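Long-range contacts in XC6422 protein (Xanthomonas campestris, PDB 2FUK), which is a small serine hydrolase of the alpha/beta-hydrolase fold that has no lid and probably has hydrolase activity: residues A[92-97]-A[125-130]; A[85-90]-A[118-123]. One frame throughout, in Å; residues are numbered along the deposited sequence.

Interaction 1. Residues A[92-97]-A[125-130]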
# COMPACT_ATOMS: atom_id res chain seq x y z
N GLY A 92 24.68 -7.45 -22.16
CA GLY A 92 23.94 -6.48 -22.93
C GLY A 92 22.82 -5.86 -22.12
O GLY A 92 22.39 -4.74 -22.41
N GLU A 93 22.34 -6.57 -21.11
CA GLU A 93 21.26 -6.06 -20.28
C GLU A 93 21.71 -4.82 -19.52
O GLU A 93 20.90 -3.95 -19.20
CB GLU A 93 20.74 -7.14 -19.32
CG GLU A 93 19.84 -8.19 -19.99
CD GLU A 93 20.61 -9.27 -20.74
OE1 GLU A 93 19.95 -10.06 -21.46
OE2 GLU A 93 21.85 -9.34 -20.61
N GLN A 94 23.01 -4.73 -19.22
CA GLN A 94 23.52 -3.56 -18.52
C GLN A 94 23.43 -2.36 -19.46
O GLN A 94 23.21 -1.23 -19.02
CB GLN A 94 24.98 -3.76 -18.13
CG GLN A 94 25.20 -4.73 -16.98
CD GLN A 94 26.67 -4.93 -16.70
OE1 GLN A 94 27.39 -3.98 -16.39
NE2 GLN A 94 27.13 -6.17 -16.84
N ASP A 95 23.60 -2.62 -20.75
CA ASP A 95 23.52 -1.55 -21.74
C ASP A 95 22.07 -1.11 -21.90
O ASP A 95 21.79 0.07 -22.12
CB ASP A 95 24.09 -2.01 -23.09
CG ASP A 95 25.53 -2.46 -22.99
OD1 ASP A 95 26.28 -1.90 -22.16
OD2 ASP A 95 25.93 -3.38 -23.75
N ASP A 96 21.14 -2.06 -21.79
CA ASP A 96 19.71 -1.74 -21.89
C ASP A 96 19.36 -0.82 -20.74
O ASP A 96 18.66 0.18 -20.91
CB ASP A 96 18.84 -3.00 -21.78
CG ASP A 96 18.99 -3.94 -22.95
OD1 ASP A 96 19.37 -3.49 -24.05
OD2 ASP A 96 18.70 -5.15 -22.78
N LEU A 97 19.85 -1.17 -19.55
CA LEU A 97 19.61 -0.38 -18.35
C LEU A 97 20.19 1.02 -18.54
O LEU A 97 19.58 2.01 -18.15
CB LEU A 97 20.25 -1.05 -17.13
CG LEU A 97 19.57 -0.99 -15.76
CD1 LEU A 97 20.64 -1.12 -14.70
CD2 LEU A 97 18.78 0.29 -15.56
N SER A 125 21.67 -4.43 -12.10
CA SER A 125 21.77 -3.09 -11.54
C SER A 125 23.03 -2.90 -10.70
O SER A 125 23.62 -1.82 -10.71
CB SER A 125 20.51 -2.72 -10.74
OG SER A 125 20.20 -3.67 -9.75
N LEU A 126 23.45 -3.93 -9.98
CA LEU A 126 24.66 -3.83 -9.17
C LEU A 126 25.88 -3.69 -10.08
O LEU A 126 26.76 -2.85 -9.85
CB LEU A 126 24.81 -5.07 -8.27
CG LEU A 126 26.06 -5.10 -7.39
CD1 LEU A 126 26.10 -3.88 -6.48
CD2 LEU A 126 26.09 -6.38 -6.57
N ARG A 127 25.94 -4.51 -11.12
CA ARG A 127 27.05 -4.45 -12.06
C ARG A 127 27.08 -3.11 -12.78
O ARG A 127 28.14 -2.59 -13.11
CB ARG A 127 26.95 -5.59 -13.09
CG ARG A 127 27.35 -6.97 -12.53
CD ARG A 127 28.51 -7.55 -13.33
NE ARG A 127 29.72 -6.73 -13.23
CZ ARG A 127 30.69 -6.91 -12.33
NH1 ARG A 127 30.62 -7.89 -11.44
NH2 ARG A 127 31.74 -6.10 -12.33
N ALA A 128 25.90 -2.53 -13.01
CA ALA A 128 25.82 -1.25 -13.70
C ALA A 128 26.00 -0.05 -12.78
O ALA A 128 26.07 1.09 -13.25
CB ALA A 128 24.49 -1.15 -14.45
N ALA A 129 26.08 -0.29 -11.48
CA ALA A 129 26.21 0.80 -10.51
C ALA A 129 27.42 1.71 -10.76
O ALA A 129 27.29 2.93 -10.68
CB ALA A 129 26.26 0.24 -9.09
N ALA A 130 28.57 1.12 -11.04
CA ALA A 130 29.78 1.93 -11.27
C ALA A 130 29.57 2.94 -12.38
O ALA A 130 29.91 4.11 -12.23
CB ALA A 130 30.96 1.03 -11.61
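Leu97 and Gln94, close to one turn apart on helix 92-107, meet Ser125, Arg127 and Ala128 of helix 120-132. The local axes come within 9.4 Å, and their N-to-C directions lie 66° apart. The backbones are nearest at Gln94 and Ala128, whose CA atoms are 5.8 Å apart.

On the Leu97 side the contact is made by one methyl group. Leu97 CD1 lies 3.9 Å from Ala128 CB and also touches CA of Ser125, three residues earlier, so it meets one side chain and one piece of helix backbone. The CB of Ser125 points away from helix 92-107, and its hydroxyl is bonded to Gly121 O within its own helix.

The polar side chains meet without any hydrogen bond between them. Gln94 is extended beyond CG (chi2 177°), which carries its amide out against the root of Arg127: Gln94 CD is 3.7 Å from Arg127 CB. Its OE1 sits 3.6 Å from Arg127 O, two oxygens that have no proton to share, while NE2 passes 4.0 Å from Arg127 CD. NE2 also comes to the edge of the guanidinium, near its plane, but the amide and guanidinium planes are turned 53° apart. Both groups bond to backbone carbonyls outside the contact, Gln94 NE2 to Gly90 O and Arg127 NH1 to Asp148 O and Ser150 O. Arg127, bent at chi2 and chi3, meets Gln94 most closely through CB and CD.

The two helices flank strand 112-118 in sequence and cover one face of the alpha/beta-hydrolase sheet. Toward the sheet, Leu97 rests on Ile41 and Cys43 of strand 38-43 and Ser125 on Leu137 of strand 136-140; Gln94 and Arg127 lie at the partly exposed outer margin.

Interaction 2. Residues A[85-90]-A[118-123]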
# COMPACT_ATOMS: atom_id res chain seq x y z
N GLY A 85 15.70 -8.28 -29.48
CA GLY A 85 16.95 -8.92 -29.10
C GLY A 85 16.86 -10.27 -28.42
O GLY A 85 15.78 -10.86 -28.29
N SER A 86 18.01 -10.76 -27.98
CA SER A 86 18.09 -12.04 -27.29
C SER A 86 18.85 -11.93 -25.97
O SER A 86 19.75 -11.09 -25.82
CB SER A 86 18.74 -13.09 -28.20
OG SER A 86 19.95 -12.61 -28.74
N PHE A 87 18.49 -12.79 -25.03
CA PHE A 87 19.11 -12.83 -23.71
C PHE A 87 20.63 -12.81 -23.84
O PHE A 87 21.19 -13.56 -24.64
CB PHE A 87 18.64 -14.10 -22.99
CG PHE A 87 19.23 -14.28 -21.62
CD1 PHE A 87 18.93 -13.37 -20.60
CD2 PHE A 87 20.07 -15.35 -21.35
CE1 PHE A 87 19.47 -13.54 -19.33
CE2 PHE A 87 20.61 -15.52 -20.08
CZ PHE A 87 20.31 -14.62 -19.07
N ASP A 88 21.30 -11.97 -23.06
CA ASP A 88 22.75 -11.86 -23.13
C ASP A 88 23.45 -12.07 -21.79
O ASP A 88 24.50 -11.49 -21.53
CB ASP A 88 23.13 -10.51 -23.75
CG ASP A 88 24.57 -10.46 -24.24
OD1 ASP A 88 25.03 -11.45 -24.85
OD2 ASP A 88 25.24 -9.42 -24.04
N HIS A 89 22.85 -12.88 -20.93
CA HIS A 89 23.43 -13.23 -19.63
C HIS A 89 23.89 -12.09 -18.72
O HIS A 89 24.82 -12.27 -17.91
CB HIS A 89 24.60 -14.20 -19.84
CG HIS A 89 24.18 -15.57 -20.27
ND1 HIS A 89 23.75 -15.86 -21.55
CD2 HIS A 89 24.09 -16.73 -19.58
CE1 HIS A 89 23.42 -17.13 -21.62
NE2 HIS A 89 23.62 -17.69 -20.44
N GLY A 90 23.26 -10.94 -18.83
CA GLY A 90 23.62 -9.83 -17.97
C GLY A 90 24.59 -8.82 -18.54
O GLY A 90 24.84 -7.79 -17.93
N PHE A 118 15.43 -7.18 -8.86
CA PHE A 118 15.11 -8.44 -8.22
C PHE A 118 15.84 -9.58 -8.92
O PHE A 118 15.71 -9.76 -10.13
CB PHE A 118 13.59 -8.65 -8.26
CG PHE A 118 13.15 -10.04 -7.85
CD1 PHE A 118 13.71 -10.67 -6.74
CD2 PHE A 118 12.16 -10.70 -8.57
CE1 PHE A 118 13.29 -11.94 -6.35
CE2 PHE A 118 11.73 -11.98 -8.19
CZ PHE A 118 12.29 -12.60 -7.08
N SER A 119 16.62 -10.33 -8.14
CA SER A 119 17.39 -11.48 -8.61
C SER A 119 18.29 -11.11 -9.79
O SER A 119 19.25 -10.36 -9.61
CB SER A 119 16.43 -12.63 -8.97
OG SER A 119 17.04 -13.90 -8.81
N PHE A 120 18.01 -11.64 -10.98
CA PHE A 120 18.83 -11.29 -12.14
C PHE A 120 18.88 -9.77 -12.27
O PHE A 120 19.91 -9.21 -12.64
CB PHE A 120 18.25 -11.91 -13.42
CG PHE A 120 18.90 -11.43 -14.69
CD1 PHE A 120 18.27 -10.48 -15.49
CD2 PHE A 120 20.14 -11.92 -15.09
CE1 PHE A 120 18.87 -10.03 -16.68
CE2 PHE A 120 20.74 -11.48 -16.27
CZ PHE A 120 20.10 -10.53 -17.06
N GLY A 121 17.77 -9.11 -11.96
CA GLY A 121 17.71 -7.67 -12.06
C GLY A 121 18.61 -6.98 -11.04
O GLY A 121 19.05 -5.85 -11.25
N ALA A 122 18.86 -7.66 -9.93
CA ALA A 122 19.73 -7.11 -8.90
C ALA A 122 21.17 -7.24 -9.39
O ALA A 122 22.01 -6.38 -9.12
CB ALA A 122 19.54 -7.87 -7.58
N TYR A 123 21.46 -8.33 -10.09
CA TYR A 123 22.80 -8.54 -10.63
C TYR A 123 23.09 -7.46 -11.66
O TYR A 123 24.15 -6.83 -11.61
CB TYR A 123 22.90 -9.93 -11.28
CG TYR A 123 24.12 -10.13 -12.16
CD1 TYR A 123 25.41 -10.14 -11.62
CD2 TYR A 123 23.98 -10.31 -13.54
CE1 TYR A 123 26.54 -10.35 -12.43
CE2 TYR A 123 25.09 -10.52 -14.35
CZ TYR A 123 26.37 -10.54 -13.79
OH TYR A 123 27.47 -10.76 -14.60
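Ser119 O receives both Ala122 N, at 2.7 Å, and Tyr123 N, at 3.0 Å, fixing the first turn of the helix that presents Phe120 and Tyr123 to Phe87, His89 and Gly90. Across the contact there are only van der Waals touches. Phe120 CG is anti to its backbone N (chi1 171°), and the far rim of the ring reaches the loop: CE2 is 3.6 Å from Gly90 N, which lies in the ring plane at its edge and is hydrogen-bonded to Glu93 OE2. Phe87 CE1 comes 3.8 Å from Phe120 CZ, the two rings inclined at 51° and the side chains passing in opposite directions. On one face of Phe87, over its centre, sits the amide N of His89. Tyr123 CE2 is 4.0 Å from Gly90 CA, where no side chain intervenes, and the edge of the Tyr123 ring also meets His89 O.

The strained Ser119, just after strand 112-118, fits a nucleophile elbow, and with His195 and Asp166 it probably forms the catalytic triad. Phe120 also meets Phe77 edge-to-face and packs on Leu46, and Tyr123 stacks on Trp147; the loop lies against the first turn of helix 120-132 and leads into helix 92-107.

Overall arrangement
Helix 120-132 serves both contacts: its first turn meets the loop in interaction 2, and its later turns meet helix 92-107 in interaction 1. That loop runs straight into helix 92-107, so the partners follow one another along the chain, with centres about 9 Å apart. Glu93 joins the two, its OE1 probably hydrogen-bonded to Asp88 N and its CG packed on Phe120. Both contacts are largely buried, but each has a more open margin, at Gln94 and Arg127 in the first and at His89 in the second. Interaction 1 is aliphatic next to the sheet; interaction 2 is aromatic and lies beside the probable nucleophile.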